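Local atomic coordinates of adenylyltransferase and sulfurtransferase uba4 (Chaetomium thermophilum, PDB entry 6YUB), a protein that probably adenylates the C-terminal glycine of a ubiquitin-like sulfur carrier and then thiocarboxylates it, for tRNA wobble thiolation and molybdenum cofactor synthesis. Residues B[45-50]-B[91-96]; B[49-54]-B[77-82]. All coordinates share one frame; numbering follows the deposited sequence.

Contact 1: residues B[45-50]-B[91-96]; sequences LGCPAA and DSLITH
L93 meets G46, C47 and A50 with its two methyl groups and accounts for every close approach between segments 45-50 and 91-96. CG lies anti to the backbone N (chi1 171°), which carries the forked end toward helix 46-56. CD2 touches the methyl of A50, with L93 CD2 and A50 CB 3.9 Å apart. L93 CD1 is 4.2 Å from C47 CA. The sulfur of C47 stands beside the same methyl, with C47 SG and L93 CD1 4.3 Å apart. G46 adds its carbonyl: G46 O is 4.2 Å from L93 CD2. All four residues are buried, and no hydrogen bond crosses the contact.

The far side of helix 89-100 is looser. D91 and T95 are partly exposed there. T95 OG1 turns back on its own helix and bonds to D91 O at 2.9 Å, so that this oxygen takes both the hydroxyl and T95 N, from opposite faces of its carbonyl plane. The D91 carboxylate forms a salt bridge with R110. I94 turns away from helix 46-56 and packs on Y106 and P108 of strand 105-109.

The axes of the two short helical segments are 10.6 Å apart at their closest and cross at -29°. Helix 46-56 links strands 36-40 and 60-64, and helix 89-100 precedes strand 105-109. G46 is the last glycine of a GxGxxG-type pattern, consistent with the nucleotide-binding Rossmann-type fold of the ThiF family.

Contact 2: residues B[49-54]-B[77-82]; sequences AAQYLA and QVAHAT
The side chain of Q51 crosses that of V78 at about a right angle and also meets the methyl of A79. Along segment 49-54, A49 and A50 precede this glutamine in helix 46-56. A49 O accepts L53 N at 3.1 Å, and A50 O accepts A54 N at 2.8 Å. The methyl of A50 packs on L97 of helix 89-100.

Q51 follows and makes the whole contact with 77-82. CG is anti to the carbonyl carbon (chi1 -78°), and the chain is extended beyond it, so the amide reaches the loop. There Q51 NE2 lies 4.1 Å from V78 CG2, and Q51 CD lies 4.2 Å from A79 CB. Both loop residues sit in the middle of a type I beta turn from Q77 to H80, closed by H80 N bonding to Q77 O at 3.2 Å.

Y52 and L53 face another way and pack on helix 208-228. A54 ends the segment, and its carbonyl oxygen accepts N101 ND2.

Across the contact the amide finds only carbon, and its touches are van der Waals in kind. Its oxygen has polar partners outside the two segments: Q51 OE1 accepts H96 NE2 and also bonds to a polar side chain of the other protein chain. These bonds probably hold the amide in place, while V78 and A79 give it only nonpolar packing.

Overall arrangement
The centres of the two contacts lie only 4 Å apart, and both start from helix 46-56, sharing A49 and A50. Contact 1 uses G46, C47 and A50; contact 2 uses Q51, the next residue. Along the chain come the shared helix, strand 60-64, the loop holding 77-82, and then helix 89-100. Loop and second helix also join directly: S92 OG probably hydrogen-bonds to H80 ND1, and L93 packs on A79. Helix, loop and helix thus form one buried cluster. This chain is the N-terminal ThiF-family part of the protein, without the rhodanese part. The V78 side chain is about 8 Å from G44, predicted to bind ATP.

Contact 1: residues B[45-50]-B[91-96]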
loop_
_atom_site.group_PDB
_atom_site.type_symbol
_atom_site.label_atom_id
_atom_site.label_comp_id
_atom_site.label_asym_id
_atom_site.label_seq_id
_atom_site.Cartn_x
_atom_site.Cartn_y
_atom_site.Cartn_z
ATOM N N LEU B 45 -7.264 -10.517 -4.600
ATOM C CA LEU B 45 -6.914 -10.552 -3.187
ATOM C C LEU B 45 -6.304 -11.897 -2.804
ATOM O O LEU B 45 -5.324 -11.947 -2.051
ATOM C CB LEU B 45 -8.149 -10.265 -2.334
ATOM C CG LEU B 45 -8.696 -8.838 -2.374
ATOM C CD1 LEU B 45 -10.100 -8.777 -1.793
ATOM C CD2 LEU B 45 -7.762 -7.885 -1.623
ATOM N N GLY B 46 -6.847 -12.989 -3.339
ATOM C CA GLY B 46 -6.430 -14.309 -2.907
ATOM C C GLY B 46 -5.050 -14.718 -3.393
ATOM O O GLY B 46 -4.340 -15.447 -2.694
ATOM N N CYS B 47 -4.661 -14.279 -4.589
ATOM C CA CYS B 47 -3.369 -14.706 -5.133
ATOM C C CYS B 47 -2.199 -14.205 -4.299
ATOM O O CYS B 47 -1.366 -15.038 -3.888
ATOM C CB CYS B 47 -3.238 -14.237 -6.590
ATOM S SG CYS B 47 -4.246 -15.176 -7.764
ATOM N N PRO B 48 -2.064 -12.906 -4.015
ATOM C CA PRO B 48 -0.933 -12.466 -3.182
ATOM C C PRO B 48 -0.982 -13.014 -1.767
ATOM O O PRO B 48 0.061 -13.367 -1.204
ATOM C CB PRO B 48 -1.046 -10.931 -3.214
ATOM C CG PRO B 48 -2.460 -10.648 -3.632
ATOM C CD PRO B 48 -2.843 -11.774 -4.549
ATOM N N ALA B 49 -2.167 -13.086 -1.162
ATOM C CA ALA B 49 -2.270 -13.669 0.171
ATOM C C ALA B 49 -1.741 -15.101 0.169
ATOM O O ALA B 49 -0.903 -15.471 1.001
ATOM C CB ALA B 49 -3.720 -13.624 0.651
ATOM N N ALA B 50 -2.213 -15.919 -0.775
ATOM C CA ALA B 50 -1.772 -17.308 -0.832
ATOM C C ALA B 50 -0.266 -17.407 -1.046
ATOM O O ALA B 50 0.408 -18.206 -0.385
ATOM C CB ALA B 50 -2.518 -18.052 -1.944
ATOM N N ASP B 91 -7.112 -24.382 -8.951
ATOM C CA ASP B 91 -6.076 -25.288 -9.433
ATOM C C ASP B 91 -4.896 -24.519 -10.019
ATOM O O ASP B 91 -3.739 -24.907 -9.824
ATOM C CB ASP B 91 -6.659 -26.243 -10.478
ATOM C CG ASP B 91 -7.567 -27.295 -9.869
ATOM O OD1 ASP B 91 -7.216 -27.845 -8.802
ATOM O OD2 ASP B 91 -8.634 -27.574 -10.454
ATOM N N SER B 92 -5.166 -23.433 -10.749
ATOM C CA SER B 92 -4.084 -22.633 -11.313
ATOM C C SER B 92 -3.266 -21.964 -10.215
ATOM O O SER B 92 -2.041 -21.855 -10.329
ATOM C CB SER B 92 -4.658 -21.585 -12.266
ATOM O OG SER B 92 -3.659 -20.694 -12.713
ATOM N N LEU B 93 -3.926 -21.505 -9.150
ATOM C CA LEU B 93 -3.218 -20.860 -8.056
ATOM C C LEU B 93 -2.362 -21.856 -7.289
ATOM O O LEU B 93 -1.206 -21.556 -6.954
ATOM C CB LEU B 93 -4.217 -20.185 -7.117
ATOM C CG LEU B 93 -3.654 -19.635 -5.809
ATOM C CD1 LEU B 93 -2.471 -18.732 -6.076
ATOM C CD2 LEU B 93 -4.741 -18.881 -5.030
ATOM N N ILE B 94 -2.912 -23.039 -6.997
ATOM C CA ILE B 94 -2.156 -24.050 -6.270
ATOM C C ILE B 94 -0.957 -24.521 -7.087
ATOM O O ILE B 94 0.081 -24.888 -6.520
ATOM C CB ILE B 94 -3.074 -25.226 -5.884
ATOM C CG1 ILE B 94 -4.031 -24.784 -4.778
ATOM C CG2 ILE B 94 -2.249 -26.437 -5.459
ATOM C CD1 ILE B 94 -5.171 -25.746 -4.508
ATOM N N THR B 95 -1.066 -24.503 -8.415
ATOM C CA THR B 95 0.080 -24.861 -9.245
ATOM C C THR B 95 1.261 -23.941 -8.952
ATOM O O THR B 95 2.404 -24.400 -8.853
ATOM C CB THR B 95 -0.287 -24.797 -10.729
ATOM O OG1 THR B 95 -1.264 -25.799 -11.029
ATOM C CG2 THR B 95 0.949 -25.016 -11.594
ATOM N N HIS B 96 1.000 -22.640 -8.797
ATOM C CA HIS B 96 2.062 -21.686 -8.499
ATOM C C HIS B 96 2.502 -21.774 -7.043
ATOM O O HIS B 96 3.688 -21.607 -6.740
ATOM C CB HIS B 96 1.593 -20.269 -8.832
ATOM C CG HIS B 96 2.599 -19.205 -8.516
ATOM N ND1 HIS B 96 3.866 -19.191 -9.059
ATOM C CD2 HIS B 96 2.518 -18.113 -7.717
ATOM C CE1 HIS B 96 4.524 -18.138 -8.606
ATOM N NE2 HIS B 96 3.727 -17.466 -7.794
#

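Contact 2: residues B[49-54]-B[77-82]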
loop_
_atom_site.group_PDB
_atom_site.type_symbol
_atom_site.label_atom_id
_atom_site.label_comp_id
_atom_site.label_asym_id
_atom_site.label_seq_id
_atom_site.Cartn_x
_atom_site.Cartn_y
_atom_site.Cartn_z
ATOM N N ALA B 49 -2.167 -13.086 -1.162
ATOM C CA ALA B 49 -2.270 -13.669 0.171
ATOM C C ALA B 49 -1.741 -15.101 0.169
ATOM O O ALA B 49 -0.903 -15.471 1.001
ATOM C CB ALA B 49 -3.720 -13.624 0.651
ATOM N N ALA B 50 -2.213 -15.919 -0.775
ATOM C CA ALA B 50 -1.772 -17.308 -0.832
ATOM C C ALA B 50 -0.266 -17.407 -1.046
ATOM O O ALA B 50 0.408 -18.206 -0.385
ATOM C CB ALA B 50 -2.518 -18.052 -1.944
ATOM N N GLN B 51 0.283 -16.587 -1.945
ATOM C CA GLN B 51 1.704 -16.683 -2.267
ATOM C C GLN B 51 2.568 -16.534 -1.020
ATOM O O GLN B 51 3.514 -17.299 -0.812
ATOM C CB GLN B 51 2.081 -15.624 -3.307
ATOM C CG GLN B 51 1.673 -15.975 -4.734
ATOM C CD GLN B 51 2.076 -14.904 -5.732
ATOM O OE1 GLN B 51 3.004 -15.089 -6.522
ATOM N NE2 GLN B 51 1.383 -13.772 -5.696
ATOM N N TYR B 52 2.255 -15.551 -0.172
ATOM C CA TYR B 52 3.125 -15.247 0.959
ATOM C C TYR B 52 2.864 -16.152 2.153
ATOM O O TYR B 52 3.779 -16.382 2.955
ATOM C CB TYR B 52 2.972 -13.773 1.332
ATOM C CG TYR B 52 3.660 -12.866 0.339
ATOM C CD1 TYR B 52 5.017 -12.568 0.467
ATOM C CD2 TYR B 52 2.974 -12.336 -0.741
ATOM C CE1 TYR B 52 5.657 -11.752 -0.444
ATOM C CE2 TYR B 52 3.604 -11.521 -1.658
ATOM C CZ TYR B 52 4.947 -11.234 -1.506
ATOM O OH TYR B 52 5.572 -10.422 -2.421
ATOM N N LEU B 53 1.648 -16.685 2.291
ATOM C CA LEU B 53 1.418 -17.729 3.287
ATOM C C LEU B 53 2.075 -19.045 2.866
ATOM O O LEU B 53 2.562 -19.802 3.715
ATOM C CB LEU B 53 -0.081 -17.925 3.509
ATOM C CG LEU B 53 -0.829 -16.745 4.137
ATOM C CD1 LEU B 53 -2.333 -16.989 4.143
ATOM C CD2 LEU B 53 -0.335 -16.481 5.552
ATOM N N ALA B 54 2.103 -19.335 1.565
ATOM C CA ALA B 54 2.793 -20.534 1.092
ATOM C C ALA B 54 4.293 -20.432 1.340
ATOM O O ALA B 54 4.898 -21.328 1.944
ATOM C CB ALA B 54 2.507 -20.753 -0.394
ATOM N N GLN B 77 -4.408 -10.718 -11.103
ATOM C CA GLN B 77 -4.297 -12.064 -10.539
ATOM C C GLN B 77 -2.996 -12.702 -11.030
ATOM O O GLN B 77 -2.980 -13.603 -11.869
ATOM C CB GLN B 77 -5.520 -12.894 -10.915
ATOM C CG GLN B 77 -6.836 -12.166 -10.680
ATOM C CD GLN B 77 -8.056 -13.037 -10.928
ATOM O OE1 GLN B 77 -7.952 -14.152 -11.445
ATOM N NE2 GLN B 77 -9.226 -12.527 -10.555
ATOM N N VAL B 78 -1.889 -12.206 -10.472
ATOM C CA VAL B 78 -0.564 -12.510 -11.007
ATOM C C VAL B 78 -0.054 -13.894 -10.644
ATOM O O VAL B 78 1.013 -14.292 -11.122
ATOM C CB VAL B 78 0.453 -11.453 -10.535
ATOM C CG1 VAL B 78 0.015 -10.061 -10.975
ATOM C CG2 VAL B 78 0.627 -11.504 -9.021
ATOM N N ALA B 79 -0.782 -14.642 -9.818
ATOM C CA ALA B 79 -0.415 -16.027 -9.554
ATOM C C ALA B 79 -0.878 -16.975 -10.653
ATOM O O ALA B 79 -0.527 -18.160 -10.619
ATOM C CB ALA B 79 -0.989 -16.485 -8.209
ATOM N N HIS B 80 -1.644 -16.485 -11.622
ATOM C CA HIS B 80 -2.140 -17.294 -12.723
ATOM C C HIS B 80 -1.234 -17.132 -13.942
ATOM O O HIS B 80 -0.374 -16.247 -14.003
ATOM C CB HIS B 80 -3.579 -16.908 -13.065
ATOM C CG HIS B 80 -4.551 -17.149 -11.950
ATOM N ND1 HIS B 80 -4.548 -18.306 -11.199
ATOM C CD2 HIS B 80 -5.552 -16.382 -11.455
ATOM C CE1 HIS B 80 -5.505 -18.240 -10.289
ATOM N NE2 HIS B 80 -6.129 -17.083 -10.423
ATOM N N ALA B 81 -1.438 -18.009 -14.920
ATOM C CA ALA B 81 -0.629 -18.034 -16.129
ATOM C C ALA B 81 -1.530 -17.944 -17.349
ATOM O O ALA B 81 -2.706 -18.317 -17.301
ATOM C CB ALA B 81 0.226 -19.304 -16.208
ATOM N N THR B 82 -0.965 -17.431 -18.445
ATOM C CA THR B 82 -1.722 -17.319 -19.685
ATOM C C THR B 82 -2.104 -18.694 -20.224
ATOM O O THR B 82 -3.198 -18.875 -20.766
ATOM C CB THR B 82 -0.913 -16.542 -20.726
ATOM O OG1 THR B 82 -0.640 -15.226 -20.231
ATOM C CG2 THR B 82 -1.677 -16.438 -22.043
#